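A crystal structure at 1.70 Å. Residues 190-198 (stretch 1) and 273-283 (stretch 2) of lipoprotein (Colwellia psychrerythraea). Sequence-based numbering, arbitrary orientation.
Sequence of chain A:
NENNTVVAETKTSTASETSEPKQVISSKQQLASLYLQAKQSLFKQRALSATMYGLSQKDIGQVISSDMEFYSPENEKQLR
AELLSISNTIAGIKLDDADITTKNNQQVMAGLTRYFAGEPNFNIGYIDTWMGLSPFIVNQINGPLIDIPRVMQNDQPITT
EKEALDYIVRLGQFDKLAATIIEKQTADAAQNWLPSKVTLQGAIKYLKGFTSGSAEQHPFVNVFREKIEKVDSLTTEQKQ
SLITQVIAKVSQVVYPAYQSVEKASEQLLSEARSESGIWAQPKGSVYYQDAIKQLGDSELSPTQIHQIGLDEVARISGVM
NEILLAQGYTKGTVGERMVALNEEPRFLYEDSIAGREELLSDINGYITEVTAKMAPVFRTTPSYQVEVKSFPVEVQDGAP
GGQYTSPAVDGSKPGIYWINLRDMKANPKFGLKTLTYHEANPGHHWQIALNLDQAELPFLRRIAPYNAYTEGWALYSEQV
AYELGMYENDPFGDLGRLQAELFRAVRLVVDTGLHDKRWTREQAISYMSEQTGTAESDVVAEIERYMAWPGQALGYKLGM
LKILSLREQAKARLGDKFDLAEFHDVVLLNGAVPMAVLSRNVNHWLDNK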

# COMPACT_ATOMS: atom_id res chain seq x y z
N ALA A 190 -15.99 5.37 -22.82
CA ALA A 190 -16.65 4.95 -24.08
C ALA A 190 -17.26 3.55 -23.95
O ALA A 190 -18.24 3.24 -24.62
N GLN A 191 -16.68 2.73 -23.07
CA GLN A 191 -17.18 1.41 -22.71
C GLN A 191 -18.07 1.42 -21.47
O GLN A 191 -18.27 0.36 -20.86
N ASN A 192 -18.50 2.60 -21.01
CA ASN A 192 -19.32 2.75 -19.82
C ASN A 192 -18.62 2.32 -18.53
O ASN A 192 -19.25 1.96 -17.56
N TRP A 193 -17.31 2.44 -18.52
CA TRP A 193 -16.56 2.22 -17.30
C TRP A 193 -16.05 3.58 -16.80
O TRP A 193 -15.17 4.21 -17.42
N LEU A 194 -16.65 4.05 -15.71
CA LEU A 194 -16.20 5.30 -15.10
C LEU A 194 -16.50 5.39 -13.64
O LEU A 194 -17.30 4.67 -13.14
N PRO A 195 -15.85 6.32 -12.96
CA PRO A 195 -15.98 6.29 -11.50
C PRO A 195 -17.39 6.72 -11.08
O PRO A 195 -18.09 7.42 -11.84
N SER A 196 -17.78 6.37 -9.86
CA SER A 196 -18.90 6.99 -9.22
C SER A 196 -18.70 8.49 -9.12
O SER A 196 -17.57 9.02 -9.21
N LYS A 197 -19.83 9.20 -8.98
CA LYS A 197 -19.78 10.67 -8.81
C LYS A 197 -18.89 11.09 -7.66
O LYS A 197 -18.06 11.96 -7.80
N VAL A 198 -19.01 10.39 -6.53
CA VAL A 198 -18.22 10.65 -5.35
C VAL A 198 -16.70 10.53 -5.64
O VAL A 198 -15.89 11.36 -5.17
N ARG A 273 -21.70 7.51 -12.14
CA ARG A 273 -22.91 6.94 -11.52
C ARG A 273 -23.12 7.35 -10.08
O ARG A 273 -22.16 7.58 -9.32
N SER A 274 -24.37 7.36 -9.64
CA SER A 274 -24.64 7.61 -8.23
C SER A 274 -24.35 6.37 -7.38
O SER A 274 -24.05 6.48 -6.19
N GLU A 275 -24.44 5.17 -7.97
CA GLU A 275 -24.09 3.96 -7.24
C GLU A 275 -22.62 3.92 -6.77
O GLU A 275 -21.72 4.33 -7.51
N SER A 276 -22.41 3.36 -5.60
CA SER A 276 -21.11 3.38 -4.93
C SER A 276 -20.18 2.23 -5.25
O SER A 276 -18.95 2.41 -5.29
N GLY A 277 -20.74 1.06 -5.47
CA GLY A 277 -19.89 -0.11 -5.61
C GLY A 277 -19.62 -0.51 -7.06
O GLY A 277 -20.29 -0.08 -8.02
N ILE A 278 -18.63 -1.36 -7.20
CA ILE A 278 -18.13 -1.78 -8.51
C ILE A 278 -19.11 -2.68 -9.29
O ILE A 278 -18.99 -2.75 -10.52
N TRP A 279 -20.07 -3.28 -8.60
CA TRP A 279 -21.12 -4.09 -9.22
C TRP A 279 -21.86 -3.26 -10.30
O TRP A 279 -22.45 -3.83 -11.29
N ALA A 280 -21.83 -1.95 -10.15
CA ALA A 280 -22.64 -1.06 -11.09
C ALA A 280 -21.94 -0.81 -12.43
O ALA A 280 -22.52 -0.19 -13.37
N GLN A 281 -20.69 -1.25 -12.52
CA GLN A 281 -19.96 -1.21 -13.78
C GLN A 281 -20.37 -2.39 -14.64
O GLN A 281 -20.86 -3.41 -14.12
N PRO A 282 -20.21 -2.28 -15.98
CA PRO A 282 -20.42 -3.46 -16.83
C PRO A 282 -19.45 -4.56 -16.49
O PRO A 282 -18.26 -4.29 -16.32
N LYS A 283 -19.99 -5.75 -16.21
CA LYS A 283 -19.20 -6.88 -15.78
C LYS A 283 -18.51 -6.60 -14.42
O LYS A 283 -17.51 -7.26 -14.10

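Two loops far apart in sequence meet here largely by satisfying each other's backbone groups, and two long polar side chains of the second stretch do most of that work. Q281 is the centre. Its CA-to-CB bond points toward the first stretch, and with chi1 and chi2 both m the chain folds so that its amide lies along the backbone of L194. A carboxamide carries a donor and an acceptor side by side, which is what an extended residue requires: NE2 donates to L194 O at 2.8 Å, while L194 N donates to Q281 OE1 at 3.2 Å. The aliphatic part of the same side chain is used as well. W193, chi1 t, starts away from the second stretch, but its indole turns back, and Q281 CG sits over one face of the six-membered ring, 4.0 Å from its centroid. The buried indole also meets I278, whose CD1 lies 4.1 Å from W193 CZ2, and P282, whose O lies near the ring plane at the edge; W193 NE1 is satisfied elsewhere in the structure.

R273 behaves similarly. Its CB points away, yet the m, t, t chain carries the guanidinium back, so that NH2 donates to N192 O at 2.7 Å. A weak bond from R273 NH1 to Q281 OE1, 3.0 Å, gives that oxygen a second donor and ties the two polar side chains together. L194 CD1 packs 3.6 Å from R273 NH1.

At the other end the contact passes to the backbone. S196, chi1 p, occupies the N-cap position; S196 CB lies 3.3 Å from E275 O. Just beyond, K197 N donates to R273 O at 2.9 Å, while a water accepts from V198 N at 3.1 Å and donates to S274 O at 3.3 Å, bridging the stretches.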

# COMPACT_ATOMS: atom_id res chain seq x y z
CB ALA A 190 -15.68 5.01 -25.24
CB GLN A 191 -16.00 0.55 -22.27
CG GLN A 191 -15.18 0.01 -23.31
CD GLN A 191 -13.98 -0.74 -22.71
OE1 GLN A 191 -14.15 -1.73 -21.99
NE2 GLN A 191 -12.79 -0.31 -23.06
CB ASN A 192 -20.60 1.96 -19.94
CG ASN A 192 -21.49 2.51 -21.06
OD1 ASN A 192 -21.71 3.74 -21.18
ND2 ASN A 192 -21.99 1.61 -21.88
CB TRP A 193 -15.39 1.31 -17.63
CG TRP A 193 -14.60 0.92 -16.42
CD1 TRP A 193 -13.65 1.64 -15.78
CD2 TRP A 193 -14.75 -0.30 -15.69
NE1 TRP A 193 -13.17 0.91 -14.69
CE2 TRP A 193 -13.87 -0.26 -14.60
CE3 TRP A 193 -15.57 -1.41 -15.83
CZ2 TRP A 193 -13.74 -1.32 -13.72
CZ3 TRP A 193 -15.47 -2.45 -14.96
CH2 TRP A 193 -14.59 -2.39 -13.88
CB LEU A 194 -16.71 6.53 -15.83
CG LEU A 194 -18.14 6.71 -16.33
CD1 LEU A 194 -19.11 5.80 -15.69
CD2 LEU A 194 -18.46 8.24 -16.25
CB PRO A 195 -14.91 7.28 -11.05
CG PRO A 195 -13.98 7.42 -12.24
CD PRO A 195 -14.91 7.38 -13.39
CB SER A 196 -19.19 6.45 -7.85
OG SER A 196 -18.19 6.95 -6.95
CB LYS A 197 -21.19 11.24 -8.61
CG LYS A 197 -22.05 11.20 -9.90
CD LYS A 197 -23.46 11.83 -9.72
CE LYS A 197 -24.41 11.56 -10.91
NZ LYS A 197 -23.90 12.07 -12.27
CB VAL A 198 -18.72 9.79 -4.17
CG1 VAL A 198 -17.66 9.71 -3.03
CG2 VAL A 198 -20.03 10.33 -3.58
CB ARG A 273 -22.87 5.42 -11.65
CG ARG A 273 -22.93 4.97 -13.12
CD ARG A 273 -23.25 3.44 -13.24
NE ARG A 273 -22.97 2.83 -14.55
CZ ARG A 273 -21.74 2.56 -15.01
NH1 ARG A 273 -20.69 2.93 -14.31
NH2 ARG A 273 -21.57 1.92 -16.15
CB SER A 274 -26.07 8.11 -8.03
OG SER A 274 -26.93 7.15 -8.57
CB GLU A 275 -24.33 2.76 -8.13
CG GLU A 275 -25.80 2.57 -8.43
CD GLU A 275 -26.29 3.32 -9.65
OE1 GLU A 275 -25.53 4.06 -10.31
OE2 GLU A 275 -27.47 3.08 -9.97
CB SER A 276 -21.26 3.46 -3.41
OG SER A 276 -22.14 4.49 -3.03
CB ILE A 278 -16.71 -2.46 -8.39
CG1 ILE A 278 -15.88 -2.28 -9.70
CG2 ILE A 278 -16.83 -3.92 -8.02
CD1 ILE A 278 -15.37 -0.85 -9.94
CB TRP A 279 -22.13 -4.56 -8.18
CG TRP A 279 -22.84 -3.43 -7.49
CD1 TRP A 279 -22.45 -2.81 -6.32
CD2 TRP A 279 -24.03 -2.72 -7.93
NE1 TRP A 279 -23.29 -1.77 -6.03
CE2 TRP A 279 -24.28 -1.71 -6.98
CE3 TRP A 279 -24.89 -2.86 -9.02
CZ2 TRP A 279 -25.38 -0.81 -7.11
CZ3 TRP A 279 -26.00 -2.02 -9.12
CH2 TRP A 279 -26.24 -1.01 -8.16
CB ALA A 280 -22.94 0.26 -10.44
CB GLN A 281 -18.46 -1.29 -13.54
CG GLN A 281 -17.88 -0.24 -12.63
CD GLN A 281 -17.91 1.21 -13.11
OE1 GLN A 281 -18.07 1.52 -14.32
NE2 GLN A 281 -17.78 2.12 -12.15
CB PRO A 282 -20.24 -2.91 -18.27
CG PRO A 282 -19.47 -1.71 -18.13
CD PRO A 282 -19.82 -1.11 -16.77
CB LYS A 283 -18.12 -7.24 -16.81
CG LYS A 283 -18.64 -7.51 -18.27
CD LYS A 283 -19.42 -8.81 -18.37
CE LYS A 283 -18.62 -9.99 -19.05
NZ LYS A 283 -18.03 -11.08 -18.06
O HOH W 1 -21.54 8.57 -6.27